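Local coordinates for protein nucleoporin nup120 (Schizosaccharomyces pombe, PDB 4GQ2) that serves as a structural constituent of the nuclear pore complex, the assembly through which transport factors and their cargo pass between nucleus and cytoplasm, at residues 901-906 with 917-922. Sequence-based numbering, arbitrary orientation.
Sequences LHLSKK and LEFSLL
Leu903 lays its CD1 methyl over one face of the Phe919 ring, in a CH-pi contact. Leu903 CD1 is 4.0 Å from the Phe919 ring centroid, 20° off the normal. It is shifted toward the CE1 and CZ rim, and its closest ring atom is CE1 of Phe919. The two residues join helices 895-909 and 913-925, a helical hairpin with a short turn, in the C-terminal region assigned to HEAT repeats. Segments 901-906 and 917-922 run nearly antiparallel, at 162°, and their axes come within 7.8 Å. Leu903 CB also meets the ring near its root, 4.0 Å from Phe919 CG. The leucine therefore follows the ring from root to far rim. Phe863 of helix 856-864 touches both side chains and extends this apolar cluster.

Beside the aromatic pair, Ser904 and Phe919 have the CA atoms nearest each other across the two segments, 5.1 Å apart. Phe919 CB packs on the backbone N and CA of Ser904. The Ser904 hydroxyl lies anti to its own N (chi1 -177°), which sends OG out over Ser920. On Ser920 it meets the CB carbon. Its main hydrogen-bond partner is Ala916 O, just before 917-922; Glu941 OE2 of helix 932-949 is a second. Ser920 OG instead bonds Thr942 OG1 of that same helix, so both buried hydroxyls link the hairpin to the last helix of the chain. Between the serines, Ser904 OG rests 3.4 Å from Ser920 CB.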
loop_
_atom_site.group_PDB
_atom_site.type_symbol
_atom_site.label_atom_id
_atom_site.label_comp_id
_atom_site.label_asym_id
_atom_site.label_seq_id
_atom_site.Cartn_x
_atom_site.Cartn_y
_atom_site.Cartn_z
ATOM N N LEU A 901 33.825 -17.637 -1.115
ATOM C CA LEU A 901 34.465 -16.768 -2.113
ATOM C C LEU A 901 33.475 -15.724 -2.629
ATOM O O LEU A 901 33.792 -14.531 -2.696
ATOM C CB LEU A 901 34.999 -17.575 -3.304
ATOM C CG LEU A 901 36.291 -17.143 -4.029
ATOM C CD1 LEU A 901 36.245 -17.553 -5.501
ATOM C CD2 LEU A 901 36.636 -15.661 -3.908
ATOM N N HIS A 902 32.282 -16.179 -3.008
ATOM C CA HIS A 902 31.244 -15.267 -3.460
ATOM C C HIS A 902 30.924 -14.223 -2.424
ATOM O O HIS A 902 30.845 -13.038 -2.731
ATOM C CB HIS A 902 29.986 -16.024 -3.830
ATOM C CG HIS A 902 28.814 -15.127 -4.104
ATOM N ND1 HIS A 902 27.707 -15.133 -3.343
ATOM C CD2 HIS A 902 28.617 -14.154 -5.077
ATOM C CE1 HIS A 902 26.840 -14.225 -3.814
ATOM N NE2 HIS A 902 27.398 -13.624 -4.873
ATOM N N LEU A 903 30.743 -14.660 -1.185
ATOM C CA LEU A 903 30.485 -13.747 -0.082
ATOM C C LEU A 903 31.595 -12.727 0.089
ATOM O O LEU A 903 31.328 -11.533 0.225
ATOM C CB LEU A 903 30.267 -14.517 1.217
ATOM C CG LEU A 903 28.963 -15.310 1.239
ATOM C CD1 LEU A 903 28.616 -15.686 2.670
ATOM C CD2 LEU A 903 27.843 -14.506 0.604
ATOM N N SER A 904 32.838 -13.200 0.051
ATOM C CA SER A 904 33.999 -12.322 0.142
ATOM C C SER A 904 33.927 -11.175 -0.864
ATOM O O SER A 904 34.045 -10.007 -0.485
ATOM C CB SER A 904 35.286 -13.115 -0.063
ATOM O OG SER A 904 36.406 -12.270 0.096
ATOM N N LYS A 905 33.710 -11.514 -2.135
ATOM C CA LYS A 905 33.635 -10.518 -3.210
ATOM C C LYS A 905 32.430 -9.595 -3.022
ATOM O O LYS A 905 32.468 -8.432 -3.431
ATOM C CB LYS A 905 33.558 -11.194 -4.593
ATOM C CG LYS A 905 34.778 -12.019 -4.988
ATOM C CD LYS A 905 34.456 -13.008 -6.103
ATOM C CE LYS A 905 34.930 -12.528 -7.469
ATOM N NZ LYS A 905 36.375 -12.829 -7.686
ATOM N N LYS A 906 31.367 -10.120 -2.408
ATOM C CA LYS A 906 30.140 -9.354 -2.217
ATOM C C LYS A 906 30.284 -8.350 -1.078
ATOM O O LYS A 906 29.898 -7.194 -1.215
ATOM C CB LYS A 906 28.935 -10.274 -1.981
ATOM C CG LYS A 906 27.590 -9.604 -2.218
ATOM C CD LYS A 906 27.293 -9.517 -3.705
ATOM C CE LYS A 906 26.252 -8.461 -4.013
ATOM N NZ LYS A 906 26.407 -7.995 -5.418
ATOM N N LEU A 917 37.389 -10.157 4.254
ATOM C CA LEU A 917 38.656 -10.810 4.565
ATOM C C LEU A 917 38.376 -12.150 5.233
ATOM O O LEU A 917 38.901 -13.183 4.811
ATOM C CB LEU A 917 39.493 -9.921 5.498
ATOM C CG LEU A 917 41.030 -9.964 5.577
ATOM C CD1 LEU A 917 41.523 -8.867 6.510
ATOM C CD2 LEU A 917 41.596 -11.298 6.026
ATOM N N GLU A 918 37.542 -12.124 6.272
ATOM C CA GLU A 918 37.220 -13.323 7.046
ATOM C C GLU A 918 36.583 -14.411 6.182
ATOM O O GLU A 918 36.911 -15.590 6.328
ATOM C CB GLU A 918 36.353 -12.977 8.260
ATOM C CG GLU A 918 37.108 -12.169 9.317
ATOM C CD GLU A 918 36.333 -11.953 10.610
ATOM O OE1 GLU A 918 35.136 -12.312 10.670
ATOM O OE2 GLU A 918 36.927 -11.417 11.575
ATOM N N PHE A 919 35.700 -14.013 5.265
ATOM C CA PHE A 919 35.057 -14.973 4.361
ATOM C C PHE A 919 36.046 -15.556 3.360
ATOM O O PHE A 919 35.899 -16.704 2.933
ATOM C CB PHE A 919 33.861 -14.348 3.624
ATOM C CG PHE A 919 32.591 -14.337 4.428
ATOM C CD1 PHE A 919 32.063 -15.519 4.934
ATOM C CD2 PHE A 919 31.919 -13.148 4.675
ATOM C CE1 PHE A 919 30.895 -15.515 5.679
ATOM C CE2 PHE A 919 30.748 -13.134 5.417
ATOM C CZ PHE A 919 30.234 -14.318 5.920
ATOM N N SER A 920 37.043 -14.755 2.983
ATOM C CA SER A 920 38.099 -15.202 2.080
ATOM C C SER A 920 38.960 -16.265 2.763
ATOM O O SER A 920 39.293 -17.289 2.152
ATOM C CB SER A 920 38.955 -14.024 1.618
ATOM O OG SER A 920 39.770 -14.397 0.525
ATOM N N LEU A 921 39.278 -16.024 4.038
ATOM C CA LEU A 921 40.025 -16.974 4.870
ATOM C C LEU A 921 39.203 -18.232 5.092
ATOM O O LEU A 921 39.742 -19.341 5.143
ATOM C CB LEU A 921 40.412 -16.353 6.225
ATOM C CG LEU A 921 41.433 -15.204 6.244
ATOM C CD1 LEU A 921 41.418 -14.484 7.586
ATOM C CD2 LEU A 921 42.844 -15.677 5.909
ATOM N N LEU A 922 37.894 -18.046 5.226
ATOM C CA LEU A 922 36.982 -19.165 5.369
ATOM C C LEU A 922 36.926 -19.989 4.089
ATOM O O LEU A 922 36.925 -21.217 4.155
ATOM C CB LEU A 922 35.588 -18.696 5.811
ATOM C CG LEU A 922 35.342 -18.757 7.328
ATOM C CD1 LEU A 922 34.140 -17.915 7.742
ATOM C CD2 LEU A 922 35.178 -20.200 7.800
#